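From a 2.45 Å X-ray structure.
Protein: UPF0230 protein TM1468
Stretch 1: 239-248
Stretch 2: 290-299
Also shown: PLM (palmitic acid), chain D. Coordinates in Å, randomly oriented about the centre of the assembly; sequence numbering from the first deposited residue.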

# COMPACT_ATOMS: atom_id res chain seq x y z
N GLY A 239 9.71 -10.73 -19.24
CA GLY A 239 11.13 -10.40 -19.25
C GLY A 239 11.45 -8.93 -18.96
O GLY A 239 12.58 -8.51 -19.14
N SER A 240 10.46 -8.14 -18.55
CA SER A 240 10.71 -6.76 -18.12
C SER A 240 11.43 -6.73 -16.74
O SER A 240 11.37 -7.67 -15.97
N LYS A 241 12.13 -5.65 -16.47
CA LYS A 241 12.82 -5.46 -15.20
C LYS A 241 11.85 -4.90 -14.17
O LYS A 241 11.27 -3.84 -14.40
N LEU A 242 11.73 -5.57 -13.03
CA LEU A 242 10.78 -5.17 -12.02
C LEU A 242 11.42 -5.05 -10.64
O LEU A 242 12.40 -5.74 -10.36
N ARG A 243 10.87 -4.21 -9.78
CA ARG A 243 11.07 -4.35 -8.32
C ARG A 243 9.70 -4.58 -7.69
O ARG A 243 8.70 -4.09 -8.19
N VAL A 244 9.65 -5.30 -6.58
CA VAL A 244 8.40 -5.88 -6.06
C VAL A 244 8.35 -5.91 -4.52
O VAL A 244 9.33 -6.25 -3.85
N ILE A 245 7.18 -5.56 -3.98
CA ILE A 245 6.85 -5.87 -2.60
C ILE A 245 5.72 -6.88 -2.65
O ILE A 245 4.66 -6.57 -3.11
N GLY A 246 5.97 -8.10 -2.19
CA GLY A 246 4.90 -9.07 -1.97
C GLY A 246 4.16 -8.74 -0.69
O GLY A 246 4.79 -8.50 0.37
N VAL A 247 2.83 -8.68 -0.77
CA VAL A 247 2.02 -8.40 0.41
C VAL A 247 1.08 -9.53 0.73
O VAL A 247 0.68 -10.30 -0.14
N HIS A 248 0.75 -9.62 2.01
CA HIS A 248 -0.12 -10.67 2.46
C HIS A 248 -0.77 -10.27 3.78
O HIS A 248 -0.17 -9.60 4.60
N GLY A 290 -0.96 -10.47 -2.62
CA GLY A 290 -0.84 -9.57 -3.74
C GLY A 290 0.57 -9.10 -3.93
O GLY A 290 1.48 -9.50 -3.18
N PHE A 291 0.77 -8.26 -4.95
CA PHE A 291 2.01 -7.53 -5.02
C PHE A 291 1.87 -6.11 -5.50
O PHE A 291 0.96 -5.79 -6.27
N GLY A 292 2.76 -5.26 -4.97
CA GLY A 292 3.01 -3.94 -5.52
C GLY A 292 4.18 -4.13 -6.46
O GLY A 292 5.18 -4.72 -6.07
N ILE A 293 4.05 -3.63 -7.69
CA ILE A 293 5.06 -3.80 -8.70
C ILE A 293 5.55 -2.44 -9.18
O ILE A 293 4.74 -1.55 -9.42
N GLU A 294 6.88 -2.30 -9.32
CA GLU A 294 7.55 -1.19 -10.01
C GLU A 294 8.22 -1.70 -11.27
O GLU A 294 9.14 -2.52 -11.22
N VAL A 295 7.80 -1.16 -12.41
CA VAL A 295 8.47 -1.46 -13.67
C VAL A 295 9.65 -0.48 -13.83
O VAL A 295 9.46 0.74 -13.85
N LEU A 296 10.85 -1.03 -13.91
CA LEU A 296 12.06 -0.25 -14.20
C LEU A 296 12.31 -0.11 -15.69
O LEU A 296 12.80 0.91 -16.14
N GLU A 297 12.00 -1.15 -16.44
CA GLU A 297 12.31 -1.21 -17.87
C GLU A 297 11.37 -2.23 -18.47
O GLU A 297 11.30 -3.36 -17.99
N ARG A 298 10.60 -1.83 -19.49
CA ARG A 298 9.78 -2.81 -20.21
C ARG A 298 10.64 -3.36 -21.34
O ARG A 298 11.34 -2.60 -21.99
N LYS A 299 10.60 -4.67 -21.55
CA LYS A 299 11.32 -5.27 -22.66
C LYS A 299 10.83 -4.63 -23.96
O LYS A 299 9.63 -4.56 -24.19

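The two stretches pair as antiparallel strands, so their side chains sort onto two faces of the sheet. L242, V244, F291, I293 and V295 occupy one face. K241, R243, I245, V247, E294 and E297 occupy the other.

The first face is apolar. L242 is m at chi1 and t at chi2. This brings CD2 across to the partner strand, where L242 CD2 lies 4.0 Å from both I293 CG2 and V295 CG2. V244 is t. V244 CG2 is 3.7 Å from I293 CD1. V244 CG1 is 3.9 Å from I293 CD1 and also 3.9 Å from F291 CB. I293 is m at both chi1 and chi2, a bend that brings CD1 to V244. F291 is p, with chi1 at 45°. Its CB faces V244 while the end of its ring leads away from the first stretch. G246 sits opposite F291 and adds no side chain here.

The second face carries charge. R243 is m, t, m along chi1 to chi3. E294 is t at chi1 and chi2, an extended chain whose end comes nearer to R243. The two form a salt bridge in which R243 NE and R243 NH2 both donate to E294 OE1, each at 2.8 Å. The carboxylate oxygen therefore lies at the guanidinium edge, near its plane. E294 OE2 is satisfied elsewhere in the structure. L296, m and t, points toward the first stretch and covers the aliphatic part of the arginine, with L296 CD1 3.7 Å from R243 CG.

K241 has chi1 at -102°, between wells, then t, t, p. E297 is t at chi1 and chi2. Both chains extend far enough for K241 NZ to reach E297 OE1 at 3.1 Å, a second salt bridge. A beta bulge separates this pair from the next: K241 O accepts from L296 N at 2.9 Å and weakly from E297 N at 3.5 Å.

S240 is m, which places OG to accept from K299 N at 3.0 Å. K299 points toward the first stretch, its CE 4.0 Å from G239 CA. A CB on G239 would clash with that CE.

At the other end, G290 leaves room for palmitic acid: a CB there would be crowded by PLM CF. V247 is m, and V247 CG2 is 3.8 Å from PLM CE. The chain end, PLM CG, lies 3.5 Å from both G292 N and F291 O. H248 is p and makes no contact with the second stretch.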

# COMPACT_ATOMS: atom_id res chain seq x y z
CB SER A 240 9.40 -5.96 -18.08
OG SER A 240 8.85 -5.84 -19.40
CB LYS A 241 13.96 -4.47 -15.35
CG LYS A 241 15.37 -5.04 -15.45
CD LYS A 241 16.36 -3.98 -14.88
CE LYS A 241 17.78 -4.24 -15.27
NZ LYS A 241 17.86 -4.14 -16.74
CB LEU A 242 9.69 -6.23 -11.90
CG LEU A 242 8.84 -6.69 -13.07
CD1 LEU A 242 7.77 -7.61 -12.52
CD2 LEU A 242 8.20 -5.48 -13.81
CB ARG A 243 11.76 -3.13 -7.72
CG ARG A 243 13.18 -2.93 -8.22
CD ARG A 243 13.98 -1.95 -7.36
NE ARG A 243 13.39 -0.61 -7.40
CZ ARG A 243 14.00 0.51 -6.98
NH1 ARG A 243 15.21 0.47 -6.50
NH2 ARG A 243 13.38 1.69 -7.07
CB VAL A 244 8.27 -7.35 -6.52
CG1 VAL A 244 6.93 -7.93 -6.12
CG2 VAL A 244 8.43 -7.44 -8.02
CB ILE A 245 6.41 -4.61 -1.84
CG1 ILE A 245 7.53 -3.57 -1.87
CG2 ILE A 245 6.04 -4.93 -0.37
CD1 ILE A 245 7.18 -2.29 -1.09
CB VAL A 247 1.19 -7.08 0.32
CG1 VAL A 247 2.12 -5.88 0.18
CG2 VAL A 247 0.22 -7.16 -0.83
CB HIS A 248 0.69 -11.95 2.63
CG HIS A 248 1.61 -11.93 3.81
ND1 HIS A 248 1.27 -12.51 5.02
CD2 HIS A 248 2.84 -11.39 3.98
CE1 HIS A 248 2.26 -12.33 5.88
NE2 HIS A 248 3.22 -11.63 5.27
CB PHE A 291 3.09 -8.29 -5.79
CG PHE A 291 2.66 -8.93 -7.09
CD1 PHE A 291 1.67 -8.40 -7.90
CD2 PHE A 291 3.34 -10.04 -7.55
CE1 PHE A 291 1.34 -9.02 -9.08
CE2 PHE A 291 3.00 -10.66 -8.74
CZ PHE A 291 2.01 -10.15 -9.51
CB ILE A 293 4.48 -4.54 -9.94
CG1 ILE A 293 3.95 -5.94 -9.57
CG2 ILE A 293 5.49 -4.60 -11.04
CD1 ILE A 293 4.97 -6.97 -9.34
CB GLU A 294 8.62 -0.51 -9.15
CG GLU A 294 9.47 0.56 -9.93
CD GLU A 294 10.72 1.05 -9.17
OE1 GLU A 294 10.97 0.56 -8.04
OE2 GLU A 294 11.47 1.93 -9.71
CB VAL A 295 7.49 -1.31 -14.86
CG1 VAL A 295 8.13 -1.74 -16.18
CG2 VAL A 295 6.23 -2.12 -14.61
CB LEU A 296 13.27 -0.93 -13.58
CG LEU A 296 13.18 -1.17 -12.09
CD1 LEU A 296 14.27 -2.11 -11.65
CD2 LEU A 296 13.30 0.15 -11.37
CB GLU A 297 13.76 -1.69 -18.06
CG GLU A 297 14.30 -1.52 -19.47
CD GLU A 297 15.79 -1.90 -19.63
OE1 GLU A 297 16.53 -2.07 -18.63
OE2 GLU A 297 16.23 -2.02 -20.79
CB ARG A 298 8.49 -2.22 -20.79
CG ARG A 298 7.90 -1.11 -20.00
CD ARG A 298 6.38 -1.02 -20.07
NE ARG A 298 5.94 0.00 -19.10
CZ ARG A 298 4.86 -0.05 -18.34
NH1 ARG A 298 4.02 -1.08 -18.40
NH2 ARG A 298 4.61 0.93 -17.49
CB LYS A 299 11.12 -6.79 -22.69
CG LYS A 299 11.74 -7.49 -23.92
CD LYS A 299 11.37 -8.98 -24.02
CE LYS A 299 12.21 -9.85 -23.10
NZ LYS A 299 13.61 -9.99 -23.58
C1 PLM D . -9.95 4.88 5.63
O1 PLM D . -9.84 6.11 5.33
O2 PLM D . -10.81 4.48 6.48
C2 PLM D . -9.01 3.91 4.97
C3 PLM D . -9.69 3.15 3.85
C4 PLM D . -8.76 2.08 3.30
C5 PLM D . -9.50 1.28 2.23
C6 PLM D . -8.65 0.19 1.64
C7 PLM D . -9.35 -0.57 0.52
C8 PLM D . -8.65 -1.89 0.23
C9 PLM D . -7.37 -1.68 -0.54
CA PLM D . -6.62 -2.98 -0.77
CB PLM D . -5.42 -2.76 -1.68
CC PLM D . -4.51 -3.98 -1.66
CD PLM D . -3.37 -3.88 -2.69
CE PLM D . -2.34 -4.98 -2.53
CF PLM D . -1.31 -5.00 -3.65
CG PLM D . -0.16 -4.01 -3.41